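Local coordinates for protein chitosanase (PDB 7C6C) that hydrolyses internal beta-(1->4) linkages between D-glucosamine residues of partly acetylated chitosan as a secreted family 46 glycoside hydrolase, at residues D127-T133 and P171-E177. Sequence-based numbering, arbitrary orientation.
Sequences DNAGLKT and PKDGIDE
Glu177, in the first turn of helix 177-193, grips Lys132 and Thr133 in the link between helices 104-128 and 134-147, while Lys172 ties down the Schellman motif at Gly130 that ends helix 104-128. The Glu177 chain runs out extended, with CG anti to the backbone N (chi1 177°), and its two oxygens divide the work. Glu177 OE1 takes Lys132 N on its syn side at 2.7 Å, nearly straight. Glu177 OE2 receives two donors from one face: Thr133 N, 2.8 Å from OE2 on the syn side, and Thr133 OG1, 2.7 Å from OE2 and well above the carboxylate plane. Three bonds therefore fix the carboxylate's rotation, and three donors would probably favour its charged form. Thr133 is also the N-cap of helix 134-147: with chi1 at 69°, OG1 sits between backbone N and carbonyl carbon, where it meets OE2 while also bonding Ala136 N. Between these polar ends, Leu131 CD2 rests on the Pro171 ring, 3.6 Å from Pro171 CG, and both residues touch Trp180 of helix 177-193. Gly130, at positive phi, brings its CA to 3.8 Å from Lys172 CB. Lys172 N reaches Ala129 O at 3.0 Å from above the carbonyl plane. The Lys172 side chain bends at chi2 and chi3, its CE passing Gly130 CA on the way to the helix end. There Lys172 NZ bonds Asp127 O at 3.0 Å, on the opposite face of that carbonyl from Gly130 N.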
loop_
_atom_site.group_PDB
_atom_site.type_symbol
_atom_site.label_atom_id
_atom_site.label_comp_id
_atom_site.label_asym_id
_atom_site.label_seq_id
_atom_site.Cartn_x
_atom_site.Cartn_y
_atom_site.Cartn_z
ATOM N N ASP A 127 -0.990 -14.725 8.330
ATOM C CA ASP A 127 -0.943 -16.112 8.775
ATOM C C ASP A 127 -0.206 -16.234 10.099
ATOM O O ASP A 127 -0.648 -16.956 11.001
ATOM C CB ASP A 127 -0.246 -16.979 7.726
ATOM C CG ASP A 127 -1.046 -17.121 6.452
ATOM O OD1 ASP A 127 -2.237 -16.749 6.445
ATOM O OD2 ASP A 127 -0.472 -17.614 5.455
ATOM N N ASN A 128 0.921 -15.529 10.236
ATOM C CA ASN A 128 1.684 -15.593 11.478
ATOM C C ASN A 128 0.883 -15.068 12.662
ATOM O O ASN A 128 1.055 -15.550 13.789
ATOM C CB ASN A 128 2.999 -14.820 11.340
ATOM C CG ASN A 128 3.918 -15.406 10.280
ATOM O OD1 ASN A 128 3.803 -16.575 9.916
ATOM N ND2 ASN A 128 4.852 -14.592 9.794
ATOM N N ALA A 129 0.016 -14.085 12.431
ATOM C CA ALA A 129 -0.830 -13.529 13.478
ATOM C C ALA A 129 -2.127 -14.306 13.672
ATOM O O ALA A 129 -2.923 -13.945 14.545
ATOM C CB ALA A 129 -1.139 -12.056 13.186
ATOM N N GLY A 130 -2.359 -15.352 12.882
ATOM C CA GLY A 130 -3.579 -16.122 13.015
ATOM C C GLY A 130 -4.828 -15.434 12.510
ATOM O O GLY A 130 -5.931 -15.775 12.944
ATOM N N LEU A 131 -4.692 -14.470 11.604
ATOM C CA LEU A 131 -5.862 -13.775 11.088
ATOM C C LEU A 131 -6.663 -14.716 10.198
ATOM O O LEU A 131 -6.106 -15.402 9.335
ATOM C CB LEU A 131 -5.432 -12.533 10.305
ATOM C CG LEU A 131 -4.539 -11.564 11.084
ATOM C CD1 LEU A 131 -4.317 -10.287 10.303
ATOM C CD2 LEU A 131 -5.129 -11.258 12.448
ATOM N N LYS A 132 -7.976 -14.767 10.424
ATOM C CA LYS A 132 -8.850 -15.601 9.615
ATOM C C LYS A 132 -9.810 -14.823 8.729
ATOM O O LYS A 132 -10.323 -15.394 7.762
ATOM C CB LYS A 132 -9.663 -16.552 10.505
ATOM C CG LYS A 132 -8.819 -17.575 11.248
ATOM C CD LYS A 132 -9.693 -18.496 12.092
ATOM C CE LYS A 132 -8.883 -19.620 12.721
ATOM N NZ LYS A 132 -9.726 -20.463 13.613
ATOM N N THR A 133 -10.073 -13.552 9.022
ATOM C CA THR A 133 -11.100 -12.833 8.284
ATOM C C THR A 133 -10.515 -12.138 7.064
ATOM O O THR A 133 -9.377 -11.658 7.069
ATOM C CB THR A 133 -11.840 -11.804 9.147
ATOM O OG1 THR A 133 -10.959 -10.725 9.491
ATOM C CG2 THR A 133 -12.436 -12.439 10.405
ATOM N N PRO A 171 -4.478 -12.875 17.394
ATOM C CA PRO A 171 -5.536 -13.896 17.316
ATOM C C PRO A 171 -5.018 -15.323 17.380
ATOM O O PRO A 171 -5.718 -16.200 17.904
ATOM C CB PRO A 171 -6.228 -13.577 15.984
ATOM C CG PRO A 171 -6.072 -12.101 15.864
ATOM C CD PRO A 171 -4.672 -11.822 16.375
ATOM N N LYS A 172 -3.804 -15.579 16.881
ATOM C CA LYS A 172 -3.210 -16.903 17.034
ATOM C C LYS A 172 -3.069 -17.285 18.502
ATOM O O LYS A 172 -3.233 -18.457 18.858
ATOM C CB LYS A 172 -1.854 -16.955 16.328
ATOM C CG LYS A 172 -1.055 -18.218 16.601
ATOM C CD LYS A 172 -0.188 -18.594 15.410
ATOM C CE LYS A 172 -1.034 -19.063 14.234
ATOM N NZ LYS A 172 -0.233 -19.174 12.978
ATOM N N ASP A 173 -2.791 -16.309 19.369
ATOM C CA ASP A 173 -2.691 -16.545 20.804
ATOM C C ASP A 173 -4.048 -16.684 21.479
ATOM O O ASP A 173 -4.096 -16.972 22.679
ATOM C CB ASP A 173 -1.928 -15.396 21.461
ATOM C CG ASP A 173 -0.523 -15.243 20.917
ATOM O OD1 ASP A 173 0.142 -16.273 20.677
ATOM O OD2 ASP A 173 -0.089 -14.089 20.730
ATOM N N GLY A 174 -5.147 -16.477 20.754
ATOM C CA GLY A 174 -6.477 -16.596 21.317
ATOM C C GLY A 174 -7.231 -15.294 21.454
ATOM O O GLY A 174 -8.392 -15.317 21.878
ATOM N N ILE A 175 -6.621 -14.160 21.109
ATOM C CA ILE A 175 -7.322 -12.885 21.183
ATOM C C ILE A 175 -8.399 -12.836 20.108
ATOM O O ILE A 175 -8.179 -13.253 18.962
ATOM C CB ILE A 175 -6.329 -11.719 21.045
ATOM C CG1 ILE A 175 -5.257 -11.799 22.135
ATOM C CG2 ILE A 175 -7.057 -10.380 21.100
ATOM C CD1 ILE A 175 -5.817 -11.916 23.537
ATOM N N ASP A 176 -9.576 -12.336 20.477
ATOM C CA ASP A 176 -10.662 -12.191 19.519
ATOM C C ASP A 176 -10.207 -11.328 18.347
ATOM O O ASP A 176 -9.701 -10.218 18.537
ATOM C CB ASP A 176 -11.862 -11.551 20.209
ATOM C CG ASP A 176 -13.044 -11.389 19.284
ATOM O OD1 ASP A 176 -13.091 -10.387 18.547
ATOM O OD2 ASP A 176 -13.923 -12.274 19.283
ATOM N N GLU A 177 -10.399 -11.840 17.129
ATOM C CA GLU A 177 -9.850 -11.168 15.954
ATOM C C GLU A 177 -10.535 -9.831 15.691
ATOM O O GLU A 177 -9.891 -8.880 15.230
ATOM C CB GLU A 177 -9.933 -12.075 14.726
ATOM C CG GLU A 177 -9.450 -11.406 13.444
ATOM C CD GLU A 177 -9.242 -12.378 12.301
ATOM O OE1 GLU A 177 -9.163 -13.601 12.548
ATOM O OE2 GLU A 177 -9.139 -11.920 11.149
#